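Local coordinates for centrosomal protein of 104 kDa (Homo sapiens, PDB 5LPH) that is required for cilium formation and for the structural integrity of the ciliary tip, and carries a tubulin-binding TOG domain, at residues R238-R250 / L272-D284. Residues are numbered along the deposited sequence; the frame is centred on the assembly and turned at random.
Sequences RETAVRIILDMYR and LYKTIFEGFAKID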
loop_
_atom_site.group_PDB
_atom_site.type_symbol
_atom_site.label_atom_id
_atom_site.label_comp_id
_atom_site.label_asym_id
_atom_site.label_seq_id
_atom_site.Cartn_x
_atom_site.Cartn_y
_atom_site.Cartn_z
ATOM N N ARG A 238 -6.359 -4.041 -19.837
ATOM C CA ARG A 238 -7.188 -5.172 -20.269
ATOM C C ARG A 238 -6.330 -6.396 -20.576
ATOM O O ARG A 238 -6.668 -7.508 -20.172
ATOM C CB ARG A 238 -8.007 -4.804 -21.505
ATOM C CG ARG A 238 -9.031 -3.700 -21.285
ATOM C CD ARG A 238 -10.059 -3.683 -22.405
ATOM N NE ARG A 238 -9.478 -3.420 -23.721
ATOM C CZ ARG A 238 -9.191 -2.216 -24.219
ATOM N NH1 ARG A 238 -9.402 -1.102 -23.521
ATOM N NH2 ARG A 238 -8.671 -2.121 -25.440
ATOM N N GLU A 239 -5.212 -6.178 -21.268
ATOM C CA GLU A 239 -4.290 -7.259 -21.622
ATOM C C GLU A 239 -3.696 -7.965 -20.389
ATOM O O GLU A 239 -3.517 -9.181 -20.405
ATOM C CB GLU A 239 -3.172 -6.740 -22.538
ATOM C CG GLU A 239 -2.329 -7.833 -23.192
ATOM C CD GLU A 239 -1.183 -7.290 -24.038
ATOM O OE1 GLU A 239 -0.968 -6.058 -24.080
ATOM O OE2 GLU A 239 -0.479 -8.108 -24.669
ATOM N N THR A 240 -3.388 -7.212 -19.335
ATOM C CA THR A 240 -2.848 -7.800 -18.095
ATOM C C THR A 240 -3.925 -8.591 -17.333
ATOM O O THR A 240 -3.630 -9.608 -16.702
ATOM C CB THR A 240 -2.231 -6.738 -17.151
ATOM O OG1 THR A 240 -1.442 -5.801 -17.897
ATOM C CG2 THR A 240 -1.352 -7.400 -16.073
ATOM N N ALA A 241 -5.169 -8.119 -17.383
ATOM C CA ALA A 241 -6.304 -8.855 -16.793
ATOM C C ALA A 241 -6.453 -10.249 -17.409
ATOM O O ALA A 241 -6.676 -11.237 -16.691
ATOM C CB ALA A 241 -7.592 -8.070 -16.958
ATOM N N VAL A 242 -6.307 -10.319 -18.734
ATOM C CA VAL A 242 -6.320 -11.592 -19.460
ATOM C C VAL A 242 -5.238 -12.516 -18.893
ATOM O O VAL A 242 -5.527 -13.658 -18.538
ATOM C CB VAL A 242 -6.143 -11.383 -20.988
ATOM C CG1 VAL A 242 -5.854 -12.695 -21.712
ATOM C CG2 VAL A 242 -7.374 -10.706 -21.586
ATOM N N ARG A 243 -4.011 -12.003 -18.784
ATOM C CA ARG A 243 -2.872 -12.773 -18.249
ATOM C C ARG A 243 -3.090 -13.325 -16.830
ATOM O O ARG A 243 -2.672 -14.445 -16.539
ATOM C CB ARG A 243 -1.582 -11.940 -18.292
ATOM C CG ARG A 243 -1.028 -11.706 -19.697
ATOM C CD ARG A 243 0.057 -10.639 -19.723
ATOM N NE ARG A 243 1.266 -11.061 -19.001
ATOM C CZ ARG A 243 1.890 -10.328 -18.075
ATOM N NH1 ARG A 243 1.445 -9.118 -17.747
ATOM N NH2 ARG A 243 2.978 -10.805 -17.475
ATOM N N ILE A 244 -3.744 -12.551 -15.963
ATOM C CA ILE A 244 -4.060 -13.002 -14.591
ATOM C C ILE A 244 -5.150 -14.075 -14.585
ATOM O O ILE A 244 -5.053 -15.056 -13.842
ATOM C CB ILE A 244 -4.471 -11.837 -13.661
ATOM C CG1 ILE A 244 -3.295 -10.871 -13.494
ATOM C CG2 ILE A 244 -4.915 -12.361 -12.291
ATOM C CD1 ILE A 244 -3.596 -9.642 -12.666
ATOM N N ILE A 245 -6.177 -13.890 -15.412
ATOM C CA ILE A 245 -7.253 -14.883 -15.544
ATOM C C ILE A 245 -6.696 -16.237 -16.017
ATOM O O ILE A 245 -7.076 -17.279 -15.470
ATOM C CB ILE A 245 -8.385 -14.382 -16.481
ATOM C CG1 ILE A 245 -9.142 -13.228 -15.811
ATOM C CG2 ILE A 245 -9.370 -15.501 -16.814
ATOM C CD1 ILE A 245 -9.890 -12.339 -16.778
ATOM N N LEU A 246 -5.796 -16.214 -17.006
ATOM C CA LEU A 246 -5.150 -17.439 -17.501
ATOM C C LEU A 246 -4.289 -18.114 -16.422
ATOM O O LEU A 246 -4.302 -19.338 -16.305
ATOM C CB LEU A 246 -4.312 -17.166 -18.760
ATOM C CG LEU A 246 -5.034 -16.686 -20.026
ATOM C CD1 LEU A 246 -4.028 -16.350 -21.118
ATOM C CD2 LEU A 246 -6.033 -17.713 -20.539
ATOM N N ASP A 247 -3.555 -17.320 -15.638
ATOM C CA ASP A 247 -2.775 -17.842 -14.496
ATOM C C ASP A 247 -3.656 -18.493 -13.428
ATOM O O ASP A 247 -3.270 -19.506 -12.841
ATOM C CB ASP A 247 -1.912 -16.744 -13.846
ATOM C CG ASP A 247 -0.660 -16.397 -14.660
ATOM O OD1 ASP A 247 -0.325 -17.111 -15.630
ATOM O OD2 ASP A 247 0.008 -15.401 -14.311
HETATM N N MSE A 248 -4.832 -17.919 -13.184
HETATM C CA MSE A 248 -5.783 -18.476 -12.210
HETATM C C MSE A 248 -6.407 -19.759 -12.700
HETATM O O MSE A 248 -6.770 -20.615 -11.888
HETATM C CB MSE A 248 -6.882 -17.469 -11.875
HETATM C CG MSE A 248 -6.329 -16.278 -11.092
HETATM SE SE MSE A 248 -5.950 -16.762 -9.213
HETATM C CE MSE A 248 -7.811 -16.784 -8.575
ATOM N N TYR A 249 -6.539 -19.902 -14.021
ATOM C CA TYR A 249 -7.025 -21.143 -14.631
ATOM C C TYR A 249 -6.008 -22.288 -14.520
ATOM O O TYR A 249 -6.398 -23.426 -14.271
ATOM C CB TYR A 249 -7.414 -20.911 -16.096
ATOM C CG TYR A 249 -8.157 -22.073 -16.714
ATOM C CD1 TYR A 249 -9.461 -22.374 -16.325
ATOM C CD2 TYR A 249 -7.556 -22.882 -17.678
ATOM C CE1 TYR A 249 -10.143 -23.449 -16.880
ATOM C CE2 TYR A 249 -8.235 -23.955 -18.239
ATOM C CZ TYR A 249 -9.530 -24.235 -17.837
ATOM O OH TYR A 249 -10.215 -25.300 -18.378
ATOM N N ARG A 250 -4.720 -21.986 -14.705
ATOM C CA ARG A 250 -3.640 -22.972 -14.502
ATOM C C ARG A 250 -3.590 -23.539 -13.071
ATOM O O ARG A 250 -3.259 -24.710 -12.884
ATOM C CB ARG A 250 -2.264 -22.371 -14.830
ATOM C CG ARG A 250 -2.005 -22.111 -16.305
ATOM C CD ARG A 250 -0.547 -21.732 -16.543
ATOM N NE ARG A 250 -0.283 -21.269 -17.909
ATOM C CZ ARG A 250 -0.428 -20.018 -18.362
ATOM N NH1 ARG A 250 -0.854 -19.033 -17.572
ATOM N NH2 ARG A 250 -0.146 -19.747 -19.634
ATOM N N LEU A 272 -11.273 -10.039 -26.398
ATOM C CA LEU A 272 -10.575 -10.386 -25.151
ATOM C C LEU A 272 -11.032 -11.740 -24.624
ATOM O O LEU A 272 -10.204 -12.553 -24.205
ATOM C CB LEU A 272 -10.795 -9.307 -24.086
ATOM C CG LEU A 272 -10.293 -7.906 -24.468
ATOM C CD1 LEU A 272 -11.188 -6.817 -23.892
ATOM C CD2 LEU A 272 -8.838 -7.704 -24.061
ATOM N N TYR A 273 -12.344 -11.974 -24.650
ATOM C CA TYR A 273 -12.907 -13.270 -24.245
ATOM C C TYR A 273 -12.522 -14.411 -25.197
ATOM O O TYR A 273 -12.354 -15.551 -24.753
ATOM C CB TYR A 273 -14.434 -13.188 -24.067
ATOM C CG TYR A 273 -14.850 -12.445 -22.811
ATOM C CD1 TYR A 273 -14.530 -12.947 -21.551
ATOM C CD2 TYR A 273 -15.552 -11.235 -22.880
ATOM C CE1 TYR A 273 -14.891 -12.264 -20.396
ATOM C CE2 TYR A 273 -15.921 -10.546 -21.732
ATOM C CZ TYR A 273 -15.588 -11.067 -20.492
ATOM O OH TYR A 273 -15.942 -10.400 -19.345
ATOM N N LYS A 274 -12.362 -14.110 -26.489
ATOM C CA LYS A 274 -11.795 -15.084 -27.432
ATOM C C LYS A 274 -10.429 -15.559 -26.931
ATOM O O LYS A 274 -10.217 -16.761 -26.760
ATOM C CB LYS A 274 -11.683 -14.509 -28.857
ATOM C CG LYS A 274 -10.767 -15.302 -29.791
ATOM C CD LYS A 274 -10.914 -14.900 -31.249
ATOM C CE LYS A 274 -9.933 -15.673 -32.121
ATOM N NZ LYS A 274 -9.782 -15.081 -33.479
ATOM N N THR A 275 -9.531 -14.605 -26.680
ATOM C CA THR A 275 -8.176 -14.893 -26.178
ATOM C C THR A 275 -8.188 -15.732 -24.892
ATOM O O THR A 275 -7.378 -16.650 -24.734
ATOM C CB THR A 275 -7.384 -13.594 -25.902
ATOM O OG1 THR A 275 -7.573 -12.667 -26.978
ATOM C CG2 THR A 275 -5.887 -13.882 -25.732
ATOM N N ILE A 276 -9.110 -15.405 -23.986
ATOM C CA ILE A 276 -9.253 -16.119 -22.713
ATOM C C ILE A 276 -9.683 -17.570 -22.933
ATOM O O ILE A 276 -9.038 -18.489 -22.423
ATOM C CB ILE A 276 -10.253 -15.397 -21.765
ATOM C CG1 ILE A 276 -9.652 -14.071 -21.282
ATOM C CG2 ILE A 276 -10.605 -16.268 -20.559
ATOM C CD1 ILE A 276 -10.664 -13.074 -20.757
ATOM N N PHE A 277 -10.760 -17.767 -23.694
ATOM C CA PHE A 277 -11.351 -19.104 -23.852
ATOM C C PHE A 277 -10.504 -20.061 -24.695
ATOM O O PHE A 277 -10.423 -21.248 -24.368
ATOM C CB PHE A 277 -12.796 -19.023 -24.380
ATOM C CG PHE A 277 -13.780 -18.473 -23.376
ATOM C CD1 PHE A 277 -13.932 -19.074 -22.126
ATOM C CD2 PHE A 277 -14.569 -17.365 -23.682
ATOM C CE1 PHE A 277 -14.834 -18.572 -21.202
ATOM C CE2 PHE A 277 -15.473 -16.861 -22.761
ATOM C CZ PHE A 277 -15.606 -17.464 -21.522
ATOM N N GLU A 278 -9.873 -19.568 -25.763
ATOM C CA GLU A 278 -8.892 -20.388 -26.497
ATOM C C GLU A 278 -7.570 -20.489 -25.725
ATOM O O GLU A 278 -6.797 -21.420 -25.941
ATOM C CB GLU A 278 -8.697 -19.922 -27.951
ATOM C CG GLU A 278 -7.912 -18.634 -28.168
ATOM C CD GLU A 278 -7.851 -18.212 -29.633
ATOM O OE1 GLU A 278 -6.923 -17.465 -30.027
ATOM O OE2 GLU A 278 -8.738 -18.626 -30.403
ATOM N N GLY A 279 -7.326 -19.535 -24.825
ATOM C CA GLY A 279 -6.305 -19.680 -23.789
ATOM C C GLY A 279 -6.576 -20.856 -22.862
ATOM O O GLY A 279 -5.677 -21.645 -22.590
ATOM N N PHE A 280 -7.815 -20.978 -22.380
ATOM C CA PHE A 280 -8.224 -22.135 -21.562
ATOM C C PHE A 280 -8.099 -23.448 -22.337
ATOM O O PHE A 280 -7.637 -24.450 -21.789
ATOM C CB PHE A 280 -9.675 -22.005 -21.061
ATOM C CG PHE A 280 -9.918 -20.892 -20.065
ATOM C CD1 PHE A 280 -8.879 -20.188 -19.445
ATOM C CD2 PHE A 280 -11.227 -20.574 -19.714
ATOM C CE1 PHE A 280 -9.151 -19.181 -18.530
ATOM C CE2 PHE A 280 -11.502 -19.572 -18.798
ATOM C CZ PHE A 280 -10.463 -18.874 -18.204
ATOM N N ALA A 281 -8.526 -23.433 -23.602
ATOM C CA ALA A 281 -8.399 -24.591 -24.502
ATOM C C ALA A 281 -6.942 -25.044 -24.677
ATOM O O ALA A 281 -6.666 -26.242 -24.723
ATOM C CB ALA A 281 -9.020 -24.273 -25.859
ATOM N N LYS A 282 -6.026 -24.080 -24.761
ATOM C CA LYS A 282 -4.584 -24.354 -24.880
ATOM C C LYS A 282 -4.016 -25.027 -23.623
ATOM O O LYS A 282 -3.185 -25.929 -23.725
ATOM C CB LYS A 282 -3.820 -23.052 -25.160
ATOM C CG LYS A 282 -2.577 -23.200 -26.025
ATOM C CD LYS A 282 -1.897 -21.855 -26.266
ATOM C CE LYS A 282 -2.731 -20.911 -27.131
ATOM N NZ LYS A 282 -2.024 -19.635 -27.434
ATOM N N ILE A 283 -4.483 -24.594 -22.452
ATOM C CA ILE A 283 -3.995 -25.105 -21.161
ATOM C C ILE A 283 -4.426 -26.562 -20.883
ATOM O O ILE A 283 -3.710 -27.289 -20.192
ATOM C CB ILE A 283 -4.387 -24.140 -19.990
ATOM C CG1 ILE A 283 -3.813 -22.715 -20.199
ATOM C CG2 ILE A 283 -4.005 -24.725 -18.628
ATOM C CD1 ILE A 283 -2.394 -22.600 -20.723
ATOM N N ASP A 284 -5.572 -26.980 -21.428
ATOM C CA ASP A 284 -6.095 -28.347 -21.293
ATOM C C ASP A 284 -5.712 -29.223 -22.490
ATOM O O ASP A 284 -5.003 -28.770 -23.383
ATOM C CB ASP A 284 -7.617 -28.273 -21.145
ATOM C CG ASP A 284 -8.058 -27.513 -19.900
ATOM O OD1 ASP A 284 -7.196 -26.970 -19.177
ATOM O OD2 ASP A 284 -9.282 -27.459 -19.649
#
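Y249 and F280 stack face to face, centroids 4.0 Å apart and planes 19° from parallel, where the last helix of this TOG domain, 271-283, runs in nearly the same direction as helix 235-252 of HEAT repeat 2. The stack is offset: F280 CD1 lies 3.4 Å from Y249 CG, near the rim of the tyrosine ring. A chi1 of -169°, turning CG away from the backbone N, carries the phenol across to the C-terminal end of the partner helix, where its OH donates a 2.7 Å hydrogen bond to D284 OD2, 26° out of the carboxylate plane.

Apolar contacts dominate the remainder. I245 CG2 meets the edge of the F280 ring, 3.8 Å from CZ, and also touches I276, whose CG1 packs against both methyls of V242. L246 CD2 settles 3.8 Å from G279 CA, where a side chain would collide with it. I283 CD1 crosses R250, 3.8 Å from NE, while R250 NH1 bridges to D247 OD1.

Replacing Y249 by alanine would probably strip one F280 face of its stacking partner and leave D284 without its hydroxyl donor. An apolar seam thus holds the helices together, while the stack and single phenol-carboxylate bond probably fix the tyrosine ring's orientation.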